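Local coordinates for protein geranyl diphosphate synthase small subunit (Antirrhinum majus, PDB 3QKC) that probably serves as the small subunit of a geranyl diphosphate synthase, an enzyme that joins dimethylallyl and isopentenyl diphosphates into geranyl diphosphate, at residues H184-G187 with A188-A192; L205-F208 with G209-G213. All blocks are in the same frame, centred on the assembly; numbering follows the deposited sequence.

How the interactions relate
Followed from the N terminus, the chain meets interaction 1 on helix 169-195, passes the short link between helices, and meets interaction 2 on helix 199-219. Each is local, closing single helical turns rather than a long loop, and the two stand in series, neither nested nor crossed. Their relation is lateral: the helices fold back against each other in an antiparallel hairpin, and the centres of the interactions lie about 8 Å apart. H184 CB reaches G209 O at 3.0 Å, while A188 CB reaches L205 O at 3.1 Å, so beta-carbons of one helix meet backbone carbonyls of the next. Where they touch, two successive helices of the all-helical fold are packed together.

Interaction 1 of 2, residues H184-G187 with A188-A192; sequences HACG and AACGA
The flat groups that meet between H184-G187 and A188-A192 are peptide units, linked end to end as in any α-helix. A188 N donates to H184 O at 2.8 Å, and C190 N to C186 O. A189 to A185 and G191 to G187 complete the ladder. The imidazole of H184 stands apart from this turn, its ND1 bonded to E180 O and its NE2 to S48 OG, which together fix the ring's rotation.

The side-chain contact proper is a pair of cysteines one turn apart. C186 SG lies 4.1 Å from C190 SG, a van der Waals contact far too long for a disulfide. With SG anti to the backbone N (chi1 169°), C186 leans its sulfur along the helix toward C190, while C190, its sulfur beside its own N, leans back to meet it, bringing C190 SG to 3.4 Å from C186 O.

Alanines and glycines make up the rest, and this part of helix 169-195 is buried among others: C186 and C190 face helix 134-148, H184 and A188 rest on helix 48-59, and A185, A189 and A192 pack against helix 199-219.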
loop_
_atom_site.group_PDB
_atom_site.type_symbol
_atom_site.label_atom_id
_atom_site.label_comp_id
_atom_site.label_asym_id
_atom_site.label_seq_id
_atom_site.Cartn_x
_atom_site.Cartn_y
_atom_site.Cartn_z
ATOM N N HIS A 184 -10.254 11.421 -7.135
ATOM C CA HIS A 184 -10.590 11.714 -8.536
ATOM C C HIS A 184 -9.367 12.219 -9.345
ATOM O O HIS A 184 -9.158 11.817 -10.499
ATOM C CB HIS A 184 -11.745 12.708 -8.607
ATOM C CG HIS A 184 -13.081 12.117 -8.267
ATOM N ND1 HIS A 184 -13.418 11.706 -6.994
ATOM C CD2 HIS A 184 -14.175 11.889 -9.041
ATOM C CE1 HIS A 184 -14.659 11.246 -7.002
ATOM N NE2 HIS A 184 -15.143 11.356 -8.226
ATOM N N ALA A 185 -8.572 13.092 -8.721
ATOM C CA ALA A 185 -7.361 13.622 -9.335
ATOM C C ALA A 185 -6.447 12.478 -9.800
ATOM O O ALA A 185 -6.013 12.445 -10.950
ATOM C CB ALA A 185 -6.632 14.547 -8.353
ATOM N N CYS A 186 -6.212 11.525 -8.903
ATOM C CA CYS A 186 -5.421 10.336 -9.178
ATOM C C CYS A 186 -6.026 9.480 -10.284
ATOM O O CYS A 186 -5.321 9.036 -11.211
ATOM C CB CYS A 186 -5.284 9.517 -7.901
ATOM S SG CYS A 186 -4.610 7.866 -8.165
ATOM N N GLY A 187 -7.318 9.214 -10.175
ATOM C CA GLY A 187 -8.023 8.505 -11.232
ATOM C C GLY A 187 -7.803 9.147 -12.592
ATOM O O GLY A 187 -7.428 8.476 -13.551
ATOM N N ALA A 188 -8.038 10.457 -12.668
ATOM C CA ALA A 188 -7.934 11.177 -13.931
ATOM C C ALA A 188 -6.494 11.163 -14.424
ATOM O O ALA A 188 -6.242 10.909 -15.604
ATOM C CB ALA A 188 -8.427 12.582 -13.761
ATOM N N ALA A 189 -5.547 11.401 -13.520
ATOM C CA ALA A 189 -4.132 11.443 -13.897
ATOM C C ALA A 189 -3.624 10.084 -14.386
ATOM O O ALA A 189 -2.854 10.033 -15.353
ATOM C CB ALA A 189 -3.278 11.974 -12.756
ATOM N N CYS A 190 -4.049 9.002 -13.730
ATOM C CA CYS A 190 -3.728 7.630 -14.174
ATOM C C CYS A 190 -4.292 7.346 -15.558
ATOM O O CYS A 190 -3.594 6.850 -16.433
ATOM C CB CYS A 190 -4.287 6.591 -13.208
ATOM S SG CYS A 190 -3.333 6.358 -11.710
ATOM N N GLY A 191 -5.571 7.647 -15.747
ATOM C CA GLY A 191 -6.186 7.549 -17.064
ATOM C C GLY A 191 -5.318 8.189 -18.131
ATOM O O GLY A 191 -4.974 7.556 -19.138
ATOM N N ALA A 192 -4.936 9.438 -17.886
ATOM C CA ALA A 192 -4.166 10.212 -18.841
ATOM C C ALA A 192 -2.774 9.617 -19.064
ATOM O O ALA A 192 -2.320 9.503 -20.202
ATOM C CB ALA A 192 -4.093 11.686 -18.392
#

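Interaction 2 of 2, residues L205-F208 with G209-G213; sequences LRRF and GLYVG
G209 N donates to L205 O at 2.8 Å and L210 N to R206 O at 3.0 Å, the i to i+4 bonds of an α-helix, here one belonging to the all-helical fold of the trans-prenyltransferase (isoprenyl diphosphate synthase) family, to which this subunit probably belongs. One turn on, F208 O serves two donors: V212 N, in a nearly straight bond of 3.2 Å, and Y211 N, in a weak, sharply bent one. Y211 N gives its main bond to R207 O, so the one to F208 O is a minor branch.

The two arginines find their salt bridges outside this turn, R206 with E143 of helix 134-148 and R207 with E240 of helix 227-241. R207 and Y211 run side by side in the same direction. The hydroxyl of Y211 sits at the edge of the guanidinium, close to its plane, and Y211 OH comes within 3.8 Å of R207 CD; the ring and guanidinium planes are 66° apart. Since the ring of Y211 swings back beside its own N (chi1 -55°), R207 O lies over one ring face, 3.1 Å above the plane and offset toward the rim near CD1.

Packing takes over around F208 and V212, both buried. F208 reaches A237 and L241, and shares L52 of helix 48-59 with V212. Between the two, V212 CG2 touches both F208 O, at 3.4 Å, and the ring at CE2, while V212 CG1 makes an off-centre CH-pi contact, 4.2 Å from the F208 ring centroid, coming closest to CZ.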
loop_
_atom_site.group_PDB
_atom_site.type_symbol
_atom_site.label_atom_id
_atom_site.label_comp_id
_atom_site.label_asym_id
_atom_site.label_seq_id
_atom_site.Cartn_x
_atom_site.Cartn_y
_atom_site.Cartn_z
ATOM N N LEU A 205 -5.871 17.182 -16.462
ATOM C CA LEU A 205 -6.852 16.181 -16.047
ATOM C C LEU A 205 -6.760 15.924 -14.559
ATOM O O LEU A 205 -7.773 15.631 -13.914
ATOM C CB LEU A 205 -6.713 14.885 -16.848
ATOM C CG LEU A 205 -7.490 14.969 -18.172
ATOM C CD1 LEU A 205 -6.850 14.110 -19.259
ATOM C CD2 LEU A 205 -8.993 14.647 -17.989
ATOM N N ARG A 206 -5.549 16.062 -14.014
ATOM C CA ARG A 206 -5.357 15.936 -12.576
ATOM C C ARG A 206 -6.145 17.020 -11.851
ATOM O O ARG A 206 -6.880 16.730 -10.902
ATOM C CB ARG A 206 -3.877 15.993 -12.183
ATOM C CG ARG A 206 -3.622 15.459 -10.766
ATOM C CD ARG A 206 -2.208 15.748 -10.298
ATOM N NE ARG A 206 -1.259 14.690 -10.650
ATOM C CZ ARG A 206 -0.403 14.757 -11.671
ATOM N NH1 ARG A 206 0.435 13.755 -11.907
ATOM N NH2 ARG A 206 -0.372 15.825 -12.455
ATOM N N ARG A 207 -5.996 18.261 -12.314
ATOM C CA ARG A 207 -6.742 19.384 -11.754
ATOM C C ARG A 207 -8.235 19.162 -11.963
ATOM O O ARG A 207 -9.027 19.369 -11.042
ATOM C CB ARG A 207 -6.287 20.723 -12.348
ATOM C CG ARG A 207 -4.878 21.127 -11.923
ATOM C CD ARG A 207 -4.601 22.627 -12.120
ATOM N NE ARG A 207 -4.617 23.044 -13.530
ATOM C CZ ARG A 207 -3.655 22.777 -14.416
ATOM N NH1 ARG A 207 -2.589 22.063 -14.077
ATOM N NH2 ARG A 207 -3.770 23.206 -15.661
ATOM N N PHE A 208 -8.611 18.700 -13.156
ATOM C CA PHE A 208 -10.007 18.345 -13.399
ATOM C C PHE A 208 -10.550 17.421 -12.317
ATOM O O PHE A 208 -11.578 17.717 -11.717
ATOM C CB PHE A 208 -10.233 17.697 -14.766
ATOM C CG PHE A 208 -11.669 17.300 -14.990
ATOM C CD1 PHE A 208 -12.610 18.249 -15.399
ATOM C CD2 PHE A 208 -12.099 15.994 -14.731
ATOM C CE1 PHE A 208 -13.958 17.894 -15.577
ATOM C CE2 PHE A 208 -13.440 15.636 -14.907
ATOM C CZ PHE A 208 -14.370 16.587 -15.334
ATOM N N GLY A 209 -9.859 16.302 -12.093
ATOM C CA GLY A 209 -10.284 15.304 -11.118
ATOM C C GLY A 209 -10.434 15.893 -9.740
ATOM O O GLY A 209 -11.429 15.659 -9.067
ATOM N N LEU A 210 -9.449 16.689 -9.328
ATOM C CA LEU A 210 -9.509 17.368 -8.035
ATOM C C LEU A 210 -10.792 18.164 -7.848
ATOM O O LEU A 210 -11.416 18.084 -6.783
ATOM C CB LEU A 210 -8.297 18.267 -7.812
ATOM C CG LEU A 210 -8.012 18.779 -6.390
ATOM C CD1 LEU A 210 -7.767 17.644 -5.394
ATOM C CD2 LEU A 210 -6.810 19.733 -6.402
ATOM N N TYR A 211 -11.180 18.927 -8.872
ATOM C CA TYR A 211 -12.341 19.800 -8.769
ATOM C C TYR A 211 -13.640 18.996 -8.652
ATOM O O TYR A 211 -14.417 19.218 -7.734
ATOM C CB TYR A 211 -12.414 20.807 -9.934
ATOM C CG TYR A 211 -11.180 21.676 -10.124
ATOM C CD1 TYR A 211 -10.707 21.962 -11.405
ATOM C CD2 TYR A 211 -10.486 22.209 -9.030
ATOM C CE1 TYR A 211 -9.572 22.761 -11.602
ATOM C CE2 TYR A 211 -9.345 22.996 -9.207
ATOM C CZ TYR A 211 -8.901 23.273 -10.498
ATOM O OH TYR A 211 -7.795 24.053 -10.699
ATOM N N VAL A 212 -13.861 18.057 -9.569
ATOM C CA VAL A 212 -15.054 17.200 -9.494
ATOM C C VAL A 212 -15.085 16.275 -8.270
ATOM O O VAL A 212 -16.161 15.992 -7.743
ATOM C CB VAL A 212 -15.303 16.402 -10.801
ATOM C CG1 VAL A 212 -15.670 17.371 -11.939
ATOM C CG2 VAL A 212 -14.106 15.533 -11.179
ATOM N N GLY A 213 -13.914 15.825 -7.811
ATOM C CA GLY A 213 -13.829 15.012 -6.604
ATOM C C GLY A 213 -14.161 15.799 -5.359
ATOM O O GLY A 213 -14.887 15.314 -4.471
#